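Local coordinates for putative PAS/PAC sensor protein (Nakamurella multipartita DSM 44233, PDB 6HMJ), which senses blue light through a flavin-bearing light-oxygen-voltage module and probably passes the signal to an ANTAR module that binds RNA, at residues 190-198 with 350-358. Numbering follows the deposited sequence.
Sequences LPLRRRLST and VTERVERDQ
One face of the Arg193 guanidinium is covered by the aliphatic chain of Arg356, its CB and CG, with Arg356 CB 3.5 Å from Arg193 NH1, while the carbonyl oxygen of Glu352 sits at its edge, in plane. Arg193 NH1 donates to Glu352 O over 3.2 Å in a nearly straight bond (171°), yet reaches that oxygen from above the carbonyl plane, while the backbone N-H of Arg356 comes to it from the opposite face. The two arginine side chains run alongside each other, pointing the same way, and both continue to the 149-151 region: Arg193 NE donates to Ala149 O, while Arg356 uses NE and NH2 for Phe150 O and Asp151 O. In the other direction, the Glu352 carboxylate presents the syn lone pairs of both oxygens to the start of helix 192-202; OE2 accepts from the backbone N of Arg193 and OE1 from the backbone N of Arg194, each at 2.9 Å. The bend at chi2 (-70°) turns this carboxylate across to the helix end, where Pro191 CB packs 3.4 Å from Glu352 CD. The negative charge of Glu352 would suit the positive end of the helix dipole. One turn on, Ser197 OG gives a 3.0 Å hydrogen bond to Glu355 OE2, met from above the carboxylate plane, and Glu355 CB rests 3.9 Å from Arg193 CB. An alanine in place of Arg193 would probably leave Glu352 O and Ala149 O without these donors and uncover the aliphatic part of Arg356. The segment axes approach to 8.7 Å at 47°, a helix-helix crossing in which a glutamate of one helix binds first-turn backbone N-H groups of the other, joining helix 192-202, which packs on helix 172-185, to the C-terminal helix that leaves the flavin-binding PAS (LOV) fold.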
ATOM      1  N   LEU A 190      16.999   6.919  -2.100  1.00 80.09           N
ATOM      2  CA  LEU A 190      16.351   7.992  -1.357  1.00 77.49           C
ATOM      3  C   LEU A 190      15.722   7.447  -0.081  1.00 75.15           C
ATOM      4  O   LEU A 190      15.013   6.436  -0.128  1.00 76.25           O
ATOM      5  CB  LEU A 190      15.286   8.663  -2.226  1.00 76.86           C
ATOM      6  CG  LEU A 190      15.705   9.920  -2.987  1.00 76.43           C
ATOM      7  CD1 LEU A 190      16.855   9.671  -3.928  1.00 79.09           C
ATOM      8  CD2 LEU A 190      14.498  10.416  -3.768  1.00 75.42           C
ATOM      9  N   PRO A 191      15.951   8.077   1.072  1.00 71.79           N
ATOM     10  CA  PRO A 191      15.208   7.681   2.272  1.00 69.28           C
ATOM     11  C   PRO A 191      13.712   7.829   2.032  1.00 67.25           C
ATOM     12  O   PRO A 191      13.268   8.654   1.230  1.00 67.22           O
ATOM     13  CB  PRO A 191      15.728   8.634   3.354  1.00 68.16           C
ATOM     14  CG  PRO A 191      16.292   9.797   2.617  1.00 68.54           C
ATOM     15  CD  PRO A 191      16.803   9.257   1.314  1.00 70.78           C
ATOM     16  N   LEU A 192      12.933   7.013   2.744  1.00 64.73           N
ATOM     17  CA  LEU A 192      11.554   6.746   2.340  1.00 62.72           C
ATOM     18  C   LEU A 192      10.721   8.021   2.240  1.00 59.44           C
ATOM     19  O   LEU A 192      10.006   8.227   1.253  1.00 59.51           O
ATOM     20  CB  LEU A 192      10.911   5.760   3.317  1.00 63.44           C
ATOM     21  CG  LEU A 192       9.442   5.420   3.054  1.00 62.49           C
ATOM     22  CD1 LEU A 192       9.246   4.929   1.628  1.00 62.77           C
ATOM     23  CD2 LEU A 192       8.951   4.377   4.048  1.00 62.90           C
ATOM     24  N   ARG A 193      10.783   8.887   3.253  1.00 56.35           N
ATOM     25  CA  ARG A 193       9.894  10.048   3.264  1.00 54.72           C
ATOM     26  C   ARG A 193      10.217  11.005   2.124  1.00 56.98           C
ATOM     27  O   ARG A 193       9.306  11.519   1.462  1.00 58.08           O
ATOM     28  CB  ARG A 193       9.974  10.760   4.611  1.00 52.03           C
ATOM     29  CG  ARG A 193       9.477   9.906   5.749  1.00 52.13           C
ATOM     30  CD  ARG A 193       9.667  10.570   7.096  1.00 51.77           C
ATOM     31  NE  ARG A 193       9.196   9.705   8.176  1.00 51.92           N
ATOM     32  CZ  ARG A 193       9.393   9.941   9.467  1.00 52.28           C
ATOM     33  NH1 ARG A 193      10.063  11.020   9.858  1.00 52.53           N
ATOM     34  NH2 ARG A 193       8.924   9.092  10.370  1.00 52.96           N
ATOM     35  N   ARG A 194      11.503  11.265   1.881  1.00 57.55           N
ATOM     36  CA  ARG A 194      11.893  12.021   0.696  1.00 57.93           C
ATOM     37  C   ARG A 194      11.409  11.319  -0.565  1.00 56.14           C
ATOM     38  O   ARG A 194      10.858  11.953  -1.470  1.00 54.91           O
ATOM     39  CB  ARG A 194      13.415  12.192   0.674  1.00 61.11           C
ATOM     40  CG  ARG A 194      14.013  12.821  -0.585  1.00 64.34           C
ATOM     41  CD  ARG A 194      13.812  14.327  -0.625  1.00 66.23           C
ATOM     42  NE  ARG A 194      14.544  14.935  -1.734  1.00 69.43           N
ATOM     43  CZ  ARG A 194      15.865  15.094  -1.757  1.00 71.32           C
ATOM     44  NH1 ARG A 194      16.607  14.686  -0.735  1.00 71.07           N
ATOM     45  NH2 ARG A 194      16.448  15.657  -2.807  1.00 73.25           N
ATOM     46  N   ARG A 195      11.600  10.002  -0.628  1.00 56.66           N
ATOM     47  CA  ARG A 195      11.183   9.226  -1.791  1.00 60.86           C
ATOM     48  C   ARG A 195       9.690   9.384  -2.058  1.00 63.35           C
ATOM     49  O   ARG A 195       9.270   9.627  -3.196  1.00 63.87           O
ATOM     50  CB  ARG A 195      11.539   7.758  -1.558  1.00 61.82           C
ATOM     51  CG  ARG A 195      11.588   6.896  -2.796  1.00 63.60           C
ATOM     52  CD  ARG A 195      11.732   5.438  -2.404  1.00 64.60           C
ATOM     53  NE  ARG A 195      12.730   5.269  -1.350  1.00 64.65           N
ATOM     54  CZ  ARG A 195      12.752   4.262  -0.480  1.00 65.59           C
ATOM     55  NH1 ARG A 195      11.824   3.313  -0.519  1.00 66.83           N
ATOM     56  NH2 ARG A 195      13.705   4.207   0.439  1.00 65.69           N
ATOM     57  N   LEU A 196       8.868   9.238  -1.017  1.00 63.54           N
ATOM     58  CA  LEU A 196       7.422   9.321  -1.195  1.00 63.57           C
ATOM     59  C   LEU A 196       6.988  10.739  -1.548  1.00 61.68           C
ATOM     60  O   LEU A 196       6.071  10.930  -2.353  1.00 60.81           O
ATOM     61  CB  LEU A 196       6.723   8.839   0.075  1.00 63.88           C
ATOM     62  CG  LEU A 196       5.216   8.593   0.019  1.00 65.47           C
ATOM     63  CD1 LEU A 196       4.840   7.655  -1.116  1.00 66.92           C
ATOM     64  CD2 LEU A 196       4.755   8.032   1.354  1.00 66.05           C
ATOM     65  N   SER A 197       7.633  11.745  -0.955  1.00 62.76           N
ATOM     66  CA  SER A 197       7.275  13.129  -1.248  1.00 63.71           C
ATOM     67  C   SER A 197       7.444  13.444  -2.728  1.00 63.57           C
ATOM     68  O   SER A 197       6.584  14.098  -3.332  1.00 63.38           O
ATOM     69  CB  SER A 197       8.120  14.079  -0.400  1.00 66.13           C
ATOM     70  OG  SER A 197       7.877  15.428  -0.757  1.00 68.39           O
ATOM     71  N   THR A 198       8.545  12.992  -3.335  1.00 62.75           N
ATOM     72  CA  THR A 198       8.750  13.236  -4.758  1.00 65.77           C
ATOM     73  C   THR A 198       7.745  12.478  -5.619  1.00 66.44           C
ATOM     74  O   THR A 198       7.498  12.879  -6.759  1.00 68.94           O
ATOM     75  CB  THR A 198      10.177  12.861  -5.180  1.00 68.49           C
ATOM     76  OG1 THR A 198      10.330  11.437  -5.175  1.00 70.02           O
ATOM     77  CG2 THR A 198      11.208  13.493  -4.254  1.00 69.02           C
ATOM     78  N   VAL A 350      18.353  16.518   8.695  1.00 44.11           N
ATOM     79  CA  VAL A 350      17.072  16.243   9.335  1.00 45.16           C
ATOM     80  C   VAL A 350      15.980  16.196   8.274  1.00 46.85           C
ATOM     81  O   VAL A 350      14.824  16.550   8.537  1.00 47.88           O
ATOM     82  CB  VAL A 350      16.758  17.293  10.416  1.00 43.49           C
ATOM     83  CG1 VAL A 350      17.805  17.238  11.513  1.00 43.17           C
ATOM     84  CG2 VAL A 350      16.686  18.687   9.814  1.00 44.20           C
ATOM     85  N   THR A 351      16.343  15.757   7.069  1.00 47.92           N
ATOM     86  CA  THR A 351      15.397  15.747   5.960  1.00 49.68           C
ATOM     87  C   THR A 351      14.161  14.917   6.295  1.00 50.27           C
ATOM     88  O   THR A 351      13.026  15.392   6.164  1.00 50.64           O
ATOM     89  CB  THR A 351      16.080  15.209   4.701  1.00 48.83           C
ATOM     90  OG1 THR A 351      17.198  16.042   4.371  1.00 46.55           O
ATOM     91  CG2 THR A 351      15.102  15.174   3.532  1.00 49.79           C
ATOM     92  N   GLU A 352      14.362  13.669   6.728  1.00 48.16           N
ATOM     93  CA  GLU A 352      13.226  12.787   6.985  1.00 49.77           C
ATOM     94  C   GLU A 352      12.305  13.362   8.053  1.00 50.66           C
ATOM     95  O   GLU A 352      11.078  13.293   7.927  1.00 52.37           O
ATOM     96  CB  GLU A 352      13.722  11.405   7.400  1.00 51.48           C
ATOM     97  CG  GLU A 352      14.364  10.620   6.277  1.00 54.67           C
ATOM     98  CD  GLU A 352      13.354  10.184   5.236  1.00 58.37           C
ATOM     99  OE1 GLU A 352      13.249  10.859   4.189  1.00 58.24           O
ATOM    100  OE2 GLU A 352      12.663   9.165   5.462  1.00 59.47           O
ATOM    101  N   ARG A 353      12.876  13.934   9.113  1.00 49.81           N
ATOM    102  CA  ARG A 353      12.057  14.571  10.138  1.00 48.44           C
ATOM    103  C   ARG A 353      11.290  15.754   9.560  1.00 50.42           C
ATOM    104  O   ARG A 353      10.094  15.924   9.823  1.00 51.56           O
ATOM    105  CB  ARG A 353      12.939  15.009  11.307  1.00 46.17           C
ATOM    106  CG  ARG A 353      12.176  15.570  12.491  1.00 47.39           C
ATOM    107  CD  ARG A 353      12.223  17.083  12.511  1.00 50.75           C
ATOM    108  NE  ARG A 353      13.533  17.583  12.906  1.00 52.54           N
ATOM    109  CZ  ARG A 353      13.905  18.856  12.829  1.00 53.69           C
ATOM    110  NH1 ARG A 353      13.066  19.774  12.365  1.00 54.82           N
ATOM    111  NH2 ARG A 353      15.119  19.210  13.218  1.00 53.66           N
ATOM    112  N   VAL A 354      11.970  16.593   8.773  1.00 51.33           N
ATOM    113  CA  VAL A 354      11.319  17.759   8.184  1.00 51.64           C
ATOM    114  C   VAL A 354      10.218  17.327   7.226  1.00 51.88           C
ATOM    115  O   VAL A 354       9.149  17.943   7.164  1.00 49.55           O
ATOM    116  CB  VAL A 354      12.358  18.655   7.483  1.00 50.55           C
ATOM    117  CG1 VAL A 354      11.676  19.622   6.517  1.00 51.17           C
ATOM    118  CG2 VAL A 354      13.178  19.417   8.512  1.00 49.43           C
ATOM    119  N   GLU A 355      10.467  16.268   6.452  1.00 55.61           N
ATOM    120  CA  GLU A 355       9.462  15.787   5.512  1.00 58.62           C
ATOM    121  C   GLU A 355       8.187  15.374   6.239  1.00 58.86           C
ATOM    122  O   GLU A 355       7.076  15.649   5.768  1.00 58.84           O
ATOM    123  CB  GLU A 355      10.022  14.622   4.699  1.00 61.71           C
ATOM    124  CG  GLU A 355       9.392  14.475   3.325  1.00 65.44           C
ATOM    125  CD  GLU A 355       9.782  15.593   2.386  1.00 65.07           C
ATOM    126  OE1 GLU A 355      10.992  15.766   2.141  1.00 63.87           O
ATOM    127  OE2 GLU A 355       8.874  16.302   1.904  1.00 66.91           O
ATOM    128  N   ARG A 356       8.326  14.707   7.388  1.00 56.31           N
ATOM    129  CA  ARG A 356       7.158  14.364   8.190  1.00 56.61           C
ATOM    130  C   ARG A 356       6.495  15.614   8.753  1.00 56.61           C
ATOM    131  O   ARG A 356       5.274  15.780   8.655  1.00 58.24           O
ATOM    132  CB  ARG A 356       7.554  13.418   9.323  1.00 58.22           C
ATOM    133  CG  ARG A 356       6.398  13.040  10.245  1.00 59.77           C
ATOM    134  CD  ARG A 356       6.857  12.106  11.351  1.00 60.27           C
ATOM    135  NE  ARG A 356       5.747  11.627  12.171  1.00 61.34           N
ATOM    136  CZ  ARG A 356       5.374  12.165  13.331  1.00 62.09           C
ATOM    137  NH1 ARG A 356       6.015  13.214  13.830  1.00 60.75           N
ATOM    138  NH2 ARG A 356       4.350  11.648  13.997  1.00 64.41           N
ATOM    139  N   ASP A 357       7.286  16.506   9.354  1.00 55.45           N
ATOM    140  CA  ASP A 357       6.729  17.733   9.911  1.00 57.42           C
ATOM    141  C   ASP A 357       5.903  18.492   8.880  1.00 56.97           C
ATOM    142  O   ASP A 357       4.897  19.119   9.230  1.00 56.61           O
ATOM    143  CB  ASP A 357       7.851  18.628  10.443  1.00 58.32           C
ATOM    144  CG  ASP A 357       8.621  17.987  11.587  1.00 59.86           C
ATOM    145  OD1 ASP A 357       8.048  17.128  12.291  1.00 60.78           O
ATOM    146  OD2 ASP A 357       9.799  18.347  11.786  1.00 59.42           O
ATOM    147  N   GLN A 358       6.308  18.451   7.607  1.00 56.56           N
ATOM    148  CA  GLN A 358       5.596  19.207   6.582  1.00 56.50           C
ATOM    149  C   GLN A 358       4.239  18.586   6.278  1.00 56.09           C
ATOM    150  O   GLN A 358       3.248  19.305   6.109  1.00 56.52           O
ATOM    151  CB  GLN A 358       6.452  19.310   5.319  1.00 57.03           C
ATOM    152  CG  GLN A 358       7.549  20.358   5.419  1.00 57.51           C
ATOM    153  CD  GLN A 358       8.365  20.487   4.147  1.00 58.82           C
ATOM    154  OE1 GLN A 358       8.547  19.520   3.408  1.00 60.66           O
ATOM    155  NE2 GLN A 358       8.849  21.694   3.878  1.00 58.50           N
TER